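Local coordinates for protein integrase (Bovine immunodeficiency virus, PDB 3KKS) that probably inserts reverse-transcribed viral DNA into host DNA, its catalytic core domain having the RNase H-like fold of retroviral integrases, at residues A[26-31]-A[126-131]; A[36-41]-A[67-72]; A[56-61]-A[83-88]. All coordinates share one frame; numbering follows the deposited sequence.

Interaction 1: residues A[26-31]-A[126-131]; sequences GLVEAQ and SLNKKR
Asn128, near the end of helix 116-129, turns its carboxamide against the backbone of Val28, at the outer edge of the RNase H-like sheet. Strand 28-33 is an outermost strand in this chain. Glu29 and Gln31 pair with Ala20 and Trp18 of strand 15-22, while both main-chain polar groups of Val28 are taken by the one side chain. Val28 N donates to Asn128 OD1 at 2.9 Å, almost straight at 174°, although the donor stands tilted from the carboxamide plane. Asn128 ND2 returns a bond of 2.7 Å to Val28 O, in the carbonyl plane and on a lone pair. Two bonds to one residue fix the rotation of the amide, which offers Val28 the N-H and C=O that a neighbouring strand would. The CB of Asn128 points at the strand, and chi1 of -60° sets CG beside the backbone N, with the amide beyond it at Val28.

Leu27 crosses Asn128 at about a right angle, and the packing is tight: its CD2 lies 3.1 Å from Asn128 ND2 and 3.3 Å from Asn128 CG. The Val28 side chain points at the helix, CG2 meeting Leu127 CD1 at 4.3 Å. Helix 89-109 completes that patch, Val28 touching Ala98 and Leu127 touching Leu102. Asn128 OD1 takes part in one more link. A water sits 2.8 Å from Asn128 OD1 and 3.0 Å from Gly26 O, placed to bridge the turn before the strand to the carboxamide.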
loop_
_atom_site.group_PDB
_atom_site.type_symbol
_atom_site.label_atom_id
_atom_site.label_comp_id
_atom_site.label_asym_id
_atom_site.label_seq_id
_atom_site.Cartn_x
_atom_site.Cartn_y
_atom_site.Cartn_z
ATOM N N GLY A 26 0.478 8.234 5.014
ATOM C CA GLY A 26 0.859 7.022 5.715
ATOM C C GLY A 26 -0.258 5.992 5.615
ATOM O O GLY A 26 -0.176 4.916 6.198
ATOM N N LEU A 27 -1.314 6.326 4.878
ATOM C CA LEU A 27 -2.452 5.426 4.706
ATOM C C LEU A 27 -1.950 4.136 4.078
ATOM O O LEU A 27 -1.168 4.165 3.129
ATOM C CB LEU A 27 -3.512 6.066 3.797
ATOM C CG LEU A 27 -4.960 5.554 3.878
ATOM C CD1 LEU A 27 -5.815 6.280 2.861
ATOM C CD2 LEU A 27 -5.016 4.084 3.598
ATOM N N VAL A 28 -2.406 3.003 4.596
ATOM C CA VAL A 28 -1.970 1.722 4.063
ATOM C C VAL A 28 -3.070 0.980 3.331
ATOM O O VAL A 28 -4.226 0.978 3.763
ATOM C CB VAL A 28 -1.456 0.788 5.182
ATOM C CG1 VAL A 28 -0.900 -0.509 4.566
ATOM C CG2 VAL A 28 -0.384 1.491 5.999
ATOM N N GLU A 29 -2.693 0.363 2.216
ATOM C CA GLU A 29 -3.594 -0.451 1.410
ATOM C C GLU A 29 -2.865 -1.761 1.173
ATOM O O GLU A 29 -1.666 -1.763 0.892
ATOM C CB GLU A 29 -3.888 0.206 0.074
ATOM C CG GLU A 29 -5.294 0.734 -0.027
ATOM C CD GLU A 29 -6.329 -0.249 0.501
ATOM O OE1 GLU A 29 -6.301 -1.440 0.105
ATOM O OE2 GLU A 29 -7.176 0.182 1.314
ATOM N N ALA A 30 -3.572 -2.874 1.300
ATOM C CA ALA A 30 -2.942 -4.175 1.111
ATOM C C ALA A 30 -3.956 -5.148 0.559
ATOM O O ALA A 30 -5.160 -4.928 0.679
ATOM C CB ALA A 30 -2.376 -4.694 2.443
ATOM N N GLN A 31 -3.467 -6.232 -0.029
ATOM C CA GLN A 31 -4.352 -7.220 -0.629
ATOM C C GLN A 31 -3.628 -8.555 -0.682
ATOM O O GLN A 31 -2.453 -8.600 -1.033
ATOM C CB GLN A 31 -4.688 -6.787 -2.059
ATOM C CG GLN A 31 -6.122 -6.981 -2.478
ATOM C CD GLN A 31 -7.000 -5.797 -2.117
ATOM O OE1 GLN A 31 -7.171 -5.464 -0.945
ATOM N NE2 GLN A 31 -7.564 -5.154 -3.129
ATOM N N SER A 126 -7.582 -0.619 11.429
ATOM C CA SER A 126 -6.893 -0.244 12.653
ATOM C C SER A 126 -5.808 0.791 12.376
ATOM O O SER A 126 -5.720 1.815 13.053
ATOM C CB SER A 126 -6.262 -1.498 13.287
ATOM O OG SER A 126 -5.414 -1.170 14.376
ATOM N N LEU A 127 -4.974 0.509 11.383
ATOM C CA LEU A 127 -3.884 1.401 11.013
ATOM C C LEU A 127 -4.352 2.726 10.456
ATOM O O LEU A 127 -3.807 3.777 10.786
ATOM C CB LEU A 127 -2.983 0.738 9.967
ATOM C CG LEU A 127 -2.249 -0.537 10.393
ATOM C CD1 LEU A 127 -1.443 -1.065 9.234
ATOM C CD2 LEU A 127 -1.343 -0.234 11.576
ATOM N N ASN A 128 -5.373 2.673 9.613
ATOM C CA ASN A 128 -5.872 3.866 8.961
ATOM C C ASN A 128 -6.919 4.693 9.672
ATOM O O ASN A 128 -6.967 5.913 9.497
ATOM C CB ASN A 128 -6.404 3.496 7.582
ATOM C CG ASN A 128 -5.338 2.895 6.698
ATOM O OD1 ASN A 128 -4.160 3.213 6.838
ATOM N ND2 ASN A 128 -5.743 2.040 5.765
ATOM N N LYS A 129 -7.746 4.038 10.478
ATOM C CA LYS A 129 -8.832 4.727 11.147
ATOM C C LYS A 129 -8.869 4.665 12.667
ATOM O O LYS A 129 -9.670 5.363 13.280
ATOM C CB LYS A 129 -10.158 4.182 10.626
ATOM C CG LYS A 129 -10.343 4.269 9.122
ATOM C CD LYS A 129 -11.659 3.619 8.720
ATOM C CE LYS A 129 -12.075 4.018 7.323
ATOM N NZ LYS A 129 -13.379 3.391 6.982
ATOM N N LYS A 130 -8.025 3.851 13.291
ATOM C CA LYS A 130 -8.096 3.744 14.746
ATOM C C LYS A 130 -6.885 4.213 15.534
ATOM O O LYS A 130 -6.662 3.777 16.661
ATOM C CB LYS A 130 -8.456 2.306 15.124
ATOM C CG LYS A 130 -9.850 1.920 14.648
ATOM C CD LYS A 130 -10.146 0.459 14.870
ATOM C CE LYS A 130 -11.614 0.162 14.596
ATOM N NZ LYS A 130 -11.895 -1.306 14.599
ATOM N N ARG A 131 -6.107 5.105 14.939
ATOM C CA ARG A 131 -4.940 5.662 15.600
ATOM C C ARG A 131 -4.795 7.087 15.090
ATOM O O ARG A 131 -5.104 7.380 13.933
ATOM C CB ARG A 131 -3.688 4.844 15.272
ATOM C CG ARG A 131 -3.336 4.836 13.811
ATOM C CD ARG A 131 -2.864 3.471 13.383
ATOM N NE ARG A 131 -1.417 3.322 13.431
ATOM C CZ ARG A 131 -0.607 3.477 12.389
ATOM N NH1 ARG A 131 -1.094 3.794 11.201
ATOM N NH2 ARG A 131 0.695 3.288 12.531
HETATM O O HOH W 1 -1.922 3.893 8.396
#

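Interaction 2: residues A[36-41]-A[67-72]; sequences ETALQV and AHRIEN
Ala38 and Ala67 meet methyl to methyl, CB to CB at 3.8 Å, where two helices of the integrase core begin side by side. Thr37 and Ala67 occupy the N-cap positions of helices 38-51 and 68-76, and Thr37 OG1 accepts a weak capping bond from Gln40 N. With nothing larger than a methyl on either side, the chains come together closely here, Ala38 and Ala67 having CA atoms 6.5 Å apart.

The tight part continues inward through Ile70. Its CD1 presses to 3.4 Å from Ala38 O and also lies 3.9 Å from Val41 CG1, the Ile70 and Val41 side chains crossing at about a right angle. CG1 of Ile70 stands beside its own backbone N (chi1 -55°), and chi2 of -48° then sets CD1 against the other helix. No hydrogen bond links the two segments; among Ala38, Ala67, Val41 and Ile70 the side chains meet by van der Waals packing alone.

Toward solvent the contact is looser. Arg69 bends at chi2 and chi3, and its chain runs beside Leu39, both pointing the same way. Leu39 CD2 lies over one face of the guanidinium, 3.6 Å above the plane and displaced toward the rim, while Arg69 CG passes Ala38 CB at 4.2 Å.

Further along helix 38-51, Ala42 touches both Arg69 and Ile70, and Ile45 touches Ile70. Val41 packs on Cys64 and Phe65 of the short helix 63-66, with Ile70 reaching Lys81 of the edge strand 80-83.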
loop_
_atom_site.group_PDB
_atom_site.type_symbol
_atom_site.label_atom_id
_atom_site.label_comp_id
_atom_site.label_asym_id
_atom_site.label_seq_id
_atom_site.Cartn_x
_atom_site.Cartn_y
_atom_site.Cartn_z
ATOM N N GLU A 36 3.099 -14.252 -6.650
ATOM C CA GLU A 36 3.815 -13.038 -7.039
ATOM C C GLU A 36 4.053 -12.944 -8.537
ATOM O O GLU A 36 5.126 -13.301 -9.027
ATOM C CB GLU A 36 5.161 -12.957 -6.324
ATOM C CG GLU A 36 5.102 -12.368 -4.930
ATOM C CD GLU A 36 6.471 -12.280 -4.292
ATOM O OE1 GLU A 36 6.996 -13.335 -3.865
ATOM O OE2 GLU A 36 7.019 -11.158 -4.228
ATOM N N THR A 37 3.054 -12.456 -9.261
ATOM C CA THR A 37 3.157 -12.307 -10.706
ATOM C C THR A 37 2.832 -10.880 -11.107
ATOM O O THR A 37 2.322 -10.094 -10.303
ATOM C CB THR A 37 2.179 -13.240 -11.447
ATOM O OG1 THR A 37 0.869 -13.098 -10.886
ATOM C CG2 THR A 37 2.625 -14.685 -11.335
ATOM N N ALA A 38 3.125 -10.550 -12.356
ATOM C CA ALA A 38 2.852 -9.221 -12.862
ATOM C C ALA A 38 1.349 -9.052 -13.019
ATOM O O ALA A 38 0.825 -7.948 -12.900
ATOM C CB ALA A 38 3.541 -9.024 -14.204
ATOM N N LEU A 39 0.663 -10.157 -13.300
ATOM C CA LEU A 39 -0.779 -10.141 -13.483
ATOM C C LEU A 39 -1.478 -9.765 -12.181
ATOM O O LEU A 39 -2.361 -8.914 -12.168
ATOM C CB LEU A 39 -1.258 -11.512 -13.982
ATOM C CG LEU A 39 -2.748 -11.760 -14.270
ATOM C CD1 LEU A 39 -3.462 -12.135 -13.000
ATOM C CD2 LEU A 39 -3.378 -10.544 -14.906
ATOM N N GLN A 40 -1.081 -10.395 -11.084
ATOM C CA GLN A 40 -1.685 -10.081 -9.798
ATOM C C GLN A 40 -1.368 -8.632 -9.454
ATOM O O GLN A 40 -2.261 -7.871 -9.082
ATOM C CB GLN A 40 -1.156 -11.006 -8.708
ATOM C CG GLN A 40 -1.524 -12.460 -8.921
ATOM C CD GLN A 40 -2.989 -12.640 -9.230
ATOM O OE1 GLN A 40 -3.851 -12.039 -8.585
ATOM N NE2 GLN A 40 -3.284 -13.475 -10.220
ATOM N N VAL A 41 -0.105 -8.243 -9.598
ATOM C CA VAL A 41 0.281 -6.872 -9.304
ATOM C C VAL A 41 -0.571 -5.869 -10.085
ATOM O O VAL A 41 -0.998 -4.854 -9.537
ATOM C CB VAL A 41 1.769 -6.627 -9.604
ATOM C CG1 VAL A 41 2.083 -5.129 -9.532
ATOM C CG2 VAL A 41 2.621 -7.375 -8.581
ATOM N N ALA A 67 7.736 -5.600 -15.296
ATOM C CA ALA A 67 7.252 -6.169 -16.554
ATOM C C ALA A 67 6.618 -5.084 -17.423
ATOM O O ALA A 67 6.129 -4.079 -16.902
ATOM C CB ALA A 67 6.240 -7.264 -16.267
ATOM N N HIS A 68 6.645 -5.279 -18.743
ATOM C CA HIS A 68 6.049 -4.318 -19.672
ATOM C C HIS A 68 4.577 -4.164 -19.314
ATOM O O HIS A 68 3.975 -3.111 -19.521
ATOM C CB HIS A 68 6.183 -4.804 -21.121
ATOM C CG HIS A 68 7.542 -4.580 -21.705
ATOM N ND1 HIS A 68 8.040 -5.337 -22.748
ATOM C CD2 HIS A 68 8.505 -3.679 -21.401
ATOM C CE1 HIS A 68 9.252 -4.912 -23.055
ATOM N NE2 HIS A 68 9.560 -3.907 -22.254
ATOM N N ARG A 69 4.013 -5.238 -18.781
ATOM C CA ARG A 69 2.623 -5.257 -18.352
ATOM C C ARG A 69 2.387 -4.092 -17.383
ATOM O O ARG A 69 1.469 -3.291 -17.564
ATOM C CB ARG A 69 2.333 -6.604 -17.665
ATOM C CG ARG A 69 1.213 -6.580 -16.634
ATOM C CD ARG A 69 -0.123 -6.997 -17.213
ATOM N NE ARG A 69 -0.165 -8.427 -17.498
ATOM C CZ ARG A 69 -1.253 -9.076 -17.898
ATOM N NH1 ARG A 69 -2.398 -8.423 -18.061
ATOM N NH2 ARG A 69 -1.194 -10.376 -18.138
ATOM N N ILE A 70 3.243 -3.989 -16.371
ATOM C CA ILE A 70 3.127 -2.945 -15.357
ATOM C C ILE A 70 3.516 -1.575 -15.879
ATOM O O ILE A 70 2.877 -0.567 -15.550
ATOM C CB ILE A 70 3.996 -3.282 -14.130
ATOM C CG1 ILE A 70 3.616 -4.670 -13.610
ATOM C CG2 ILE A 70 3.823 -2.225 -13.049
ATOM C CD1 ILE A 70 2.109 -4.883 -13.460
ATOM N N GLU A 71 4.568 -1.541 -16.693
ATOM C CA GLU A 71 5.044 -0.293 -17.275
ATOM C C GLU A 71 3.984 0.313 -18.187
ATOM O O GLU A 71 3.717 1.511 -18.137
ATOM C CB GLU A 71 6.329 -0.537 -18.068
ATOM C CG GLU A 71 7.577 0.085 -17.438
ATOM C CD GLU A 71 8.579 -0.951 -16.963
ATOM O OE1 GLU A 71 8.922 -1.854 -17.760
ATOM O OE2 GLU A 71 9.030 -0.856 -15.800
ATOM N N ASN A 72 3.376 -0.510 -19.029
ATOM C CA ASN A 72 2.345 0.002 -19.918
ATOM C C ASN A 72 1.061 0.350 -19.150
ATOM O O ASN A 72 0.363 1.301 -19.495
ATOM C CB ASN A 72 2.047 -1.004 -21.031
ATOM C CG ASN A 72 3.192 -1.125 -22.030
ATOM O OD1 ASN A 72 4.035 -0.235 -22.138
ATOM N ND2 ASN A 72 3.214 -2.220 -22.776
#

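Interaction 3: residues A[56-61]-A[83-88]; sequences HLHSDN and TGIPYN
His56 and Tyr87 reach toward each other tip to tip, His56 CE1 lying 3.2 Å from Tyr87 OH with the ring planes at 86°. His56 NE2 is hydrogen-bonded to Thr82 OG1, which also partners His58 ND1 and so ties both imidazoles to strand 80-83. His58 carries more of the contact. Tyr87 turns an edge toward its ring face, centroids 5.4 Å apart, while Tyr87 CB makes a CH-pi contact 4.2 Å from the His58 centroid. Gly84 O lies in plane at the edge of the imidazole, 3.6 Å from NE2. The contact buries that nitrogen, and the model gives it no partner.

Ser59 follows, its O accepting a weak, bent bond of 3.0 Å from Gly84 N. Strands 4-12, 56-59 and 80-83 run parallel in the RNase H-like sheet, but here the link is slight. Gly84 has a positive phi (87°) that favours glycine, and a cis peptide precedes Pro86.

Asp60 comes next, its CB 4.2 Å from Ile85 CD1. Its OD1 accepts from Gly62 N, and OD2 lies close to Asp8 OD1 on strand 4-12, two like charges close together, consistent with the acidic cluster of integrase active sites. Asn61 crosses Thr83 at about a right angle, turning OD1 toward Thr83 CG2.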
loop_
_atom_site.group_PDB
_atom_site.type_symbol
_atom_site.label_atom_id
_atom_site.label_comp_id
_atom_site.label_asym_id
_atom_site.label_seq_id
_atom_site.Cartn_x
_atom_site.Cartn_y
_atom_site.Cartn_z
ATOM N N HIS A 56 1.805 8.766 -8.611
ATOM C CA HIS A 56 3.154 8.265 -8.766
ATOM C C HIS A 56 3.279 6.947 -8.020
ATOM O O HIS A 56 2.866 6.837 -6.863
ATOM C CB HIS A 56 4.140 9.308 -8.215
ATOM C CG HIS A 56 5.579 8.987 -8.470
ATOM N ND1 HIS A 56 6.565 9.950 -8.450
ATOM C CD2 HIS A 56 6.205 7.813 -8.729
ATOM C CE1 HIS A 56 7.735 9.383 -8.688
ATOM N NE2 HIS A 56 7.544 8.087 -8.860
ATOM N N LEU A 57 3.850 5.951 -8.691
ATOM C CA LEU A 57 4.019 4.626 -8.115
ATOM C C LEU A 57 5.503 4.265 -8.052
ATOM O O LEU A 57 6.224 4.410 -9.038
ATOM C CB LEU A 57 3.259 3.611 -8.970
ATOM C CG LEU A 57 2.757 2.309 -8.344
ATOM C CD1 LEU A 57 2.014 2.583 -7.044
ATOM C CD2 LEU A 57 1.827 1.621 -9.335
ATOM N N HIS A 58 5.954 3.800 -6.891
ATOM C CA HIS A 58 7.353 3.425 -6.699
ATOM C C HIS A 58 7.464 2.008 -6.134
ATOM O O HIS A 58 6.555 1.534 -5.453
ATOM C CB HIS A 58 8.023 4.410 -5.737
ATOM C CG HIS A 58 9.505 4.226 -5.609
ATOM N ND1 HIS A 58 10.379 4.490 -6.645
ATOM C CD2 HIS A 58 10.263 3.809 -4.573
ATOM C CE1 HIS A 58 11.615 4.240 -6.246
ATOM N NE2 HIS A 58 11.573 3.826 -4.994
ATOM N N SER A 59 8.576 1.336 -6.419
ATOM C CA SER A 59 8.814 -0.021 -5.926
ATOM C C SER A 59 10.259 -0.445 -6.189
ATOM O O SER A 59 11.062 0.348 -6.682
ATOM C CB SER A 59 7.883 -1.001 -6.620
ATOM O OG SER A 59 8.113 -0.987 -8.012
ATOM N N ASP A 60 10.588 -1.691 -5.859
ATOM C CA ASP A 60 11.934 -2.187 -6.111
ATOM C C ASP A 60 11.984 -2.771 -7.514
ATOM O O ASP A 60 10.981 -2.787 -8.223
ATOM C CB ASP A 60 12.356 -3.249 -5.082
ATOM C CG ASP A 60 11.421 -4.443 -5.038
ATOM O OD1 ASP A 60 11.078 -4.986 -6.105
ATOM O OD2 ASP A 60 11.034 -4.852 -3.921
ATOM N N ASN A 61 13.155 -3.259 -7.899
ATOM C CA ASN A 61 13.377 -3.823 -9.221
ATOM C C ASN A 61 12.807 -5.223 -9.404
ATOM O O ASN A 61 13.152 -5.924 -10.358
ATOM C CB ASN A 61 14.876 -3.835 -9.514
ATOM C CG ASN A 61 15.201 -3.233 -10.856
ATOM O OD1 ASN A 61 14.628 -2.213 -11.242
ATOM N ND2 ASN A 61 16.136 -3.850 -11.576
ATOM N N THR A 83 11.611 3.202 -9.924
ATOM C CA THR A 83 12.115 1.987 -9.296
ATOM C C THR A 83 13.412 2.217 -8.516
ATOM O O THR A 83 14.054 3.259 -8.644
ATOM C CB THR A 83 12.340 0.895 -10.373
ATOM O OG1 THR A 83 11.100 0.626 -11.038
ATOM C CG2 THR A 83 12.854 -0.395 -9.751
ATOM N N GLY A 84 13.782 1.240 -7.695
ATOM C CA GLY A 84 14.999 1.349 -6.917
ATOM C C GLY A 84 14.831 2.063 -5.592
ATOM O O GLY A 84 15.099 3.259 -5.481
ATOM N N ILE A 85 14.382 1.328 -4.582
ATOM C CA ILE A 85 14.193 1.890 -3.252
ATOM C C ILE A 85 15.551 2.369 -2.724
ATOM O O ILE A 85 16.575 1.715 -2.936
ATOM C CB ILE A 85 13.590 0.831 -2.299
ATOM C CG1 ILE A 85 12.197 0.436 -2.802
ATOM C CG2 ILE A 85 13.518 1.370 -0.876
ATOM C CD1 ILE A 85 11.507 -0.625 -1.968
ATOM N N PRO A 86 15.576 3.515 -2.023
ATOM C CA PRO A 86 14.426 4.369 -1.702
ATOM C C PRO A 86 14.117 5.433 -2.749
ATOM O O PRO A 86 14.734 5.493 -3.815
ATOM C CB PRO A 86 14.827 5.024 -0.369
ATOM C CG PRO A 86 16.106 4.305 0.059
ATOM C CD PRO A 86 16.747 3.933 -1.239
ATOM N N TYR A 87 13.139 6.268 -2.422
ATOM C CA TYR A 87 12.748 7.376 -3.274
ATOM C C TYR A 87 13.412 8.562 -2.585
ATOM O O TYR A 87 14.271 9.231 -3.159
ATOM C CB TYR A 87 11.227 7.552 -3.278
ATOM C CG TYR A 87 10.754 8.574 -4.284
ATOM C CD1 TYR A 87 10.869 8.333 -5.653
ATOM C CD2 TYR A 87 10.217 9.793 -3.873
ATOM C CE1 TYR A 87 10.470 9.286 -6.590
ATOM C CE2 TYR A 87 9.814 10.754 -4.800
ATOM C CZ TYR A 87 9.939 10.494 -6.155
ATOM O OH TYR A 87 9.537 11.441 -7.076
ATOM N N ASN A 88 13.009 8.794 -1.338
ATOM C CA ASN A 88 13.569 9.855 -0.508
ATOM C C ASN A 88 13.532 9.369 0.944
ATOM O O ASN A 88 12.590 8.690 1.354
ATOM C CB ASN A 88 12.784 11.165 -0.671
ATOM C CG ASN A 88 11.495 11.189 0.124
ATOM O OD1 ASN A 88 11.510 11.171 1.356
ATOM N ND2 ASN A 88 10.368 11.240 -0.581
#

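Interaction 1 closes the longest loop, with interactions 2 and 3 nested inside it; those two alternate along the chain, in the order 36-41, 56-61, 67-72, 83-88. Interactions 1 and 3 share the five-stranded sheet. Interaction 1 is at its 28-33 edge, and interaction 3 lies toward the 80-83 edge, with centres about 20 Å apart on opposite sides of the chain's centre. Interaction 2 packs helix 38-51, which follows strand 28-33 and leads to strand 56-59, on helix 68-76. Its centre is about 15 Å from that of interaction 3 and about 24 Å from that of interaction 1. Interaction 1 joins a helix to an edge strand; interaction 3 ties strand 56-59 to the loop leading into helix 89-109.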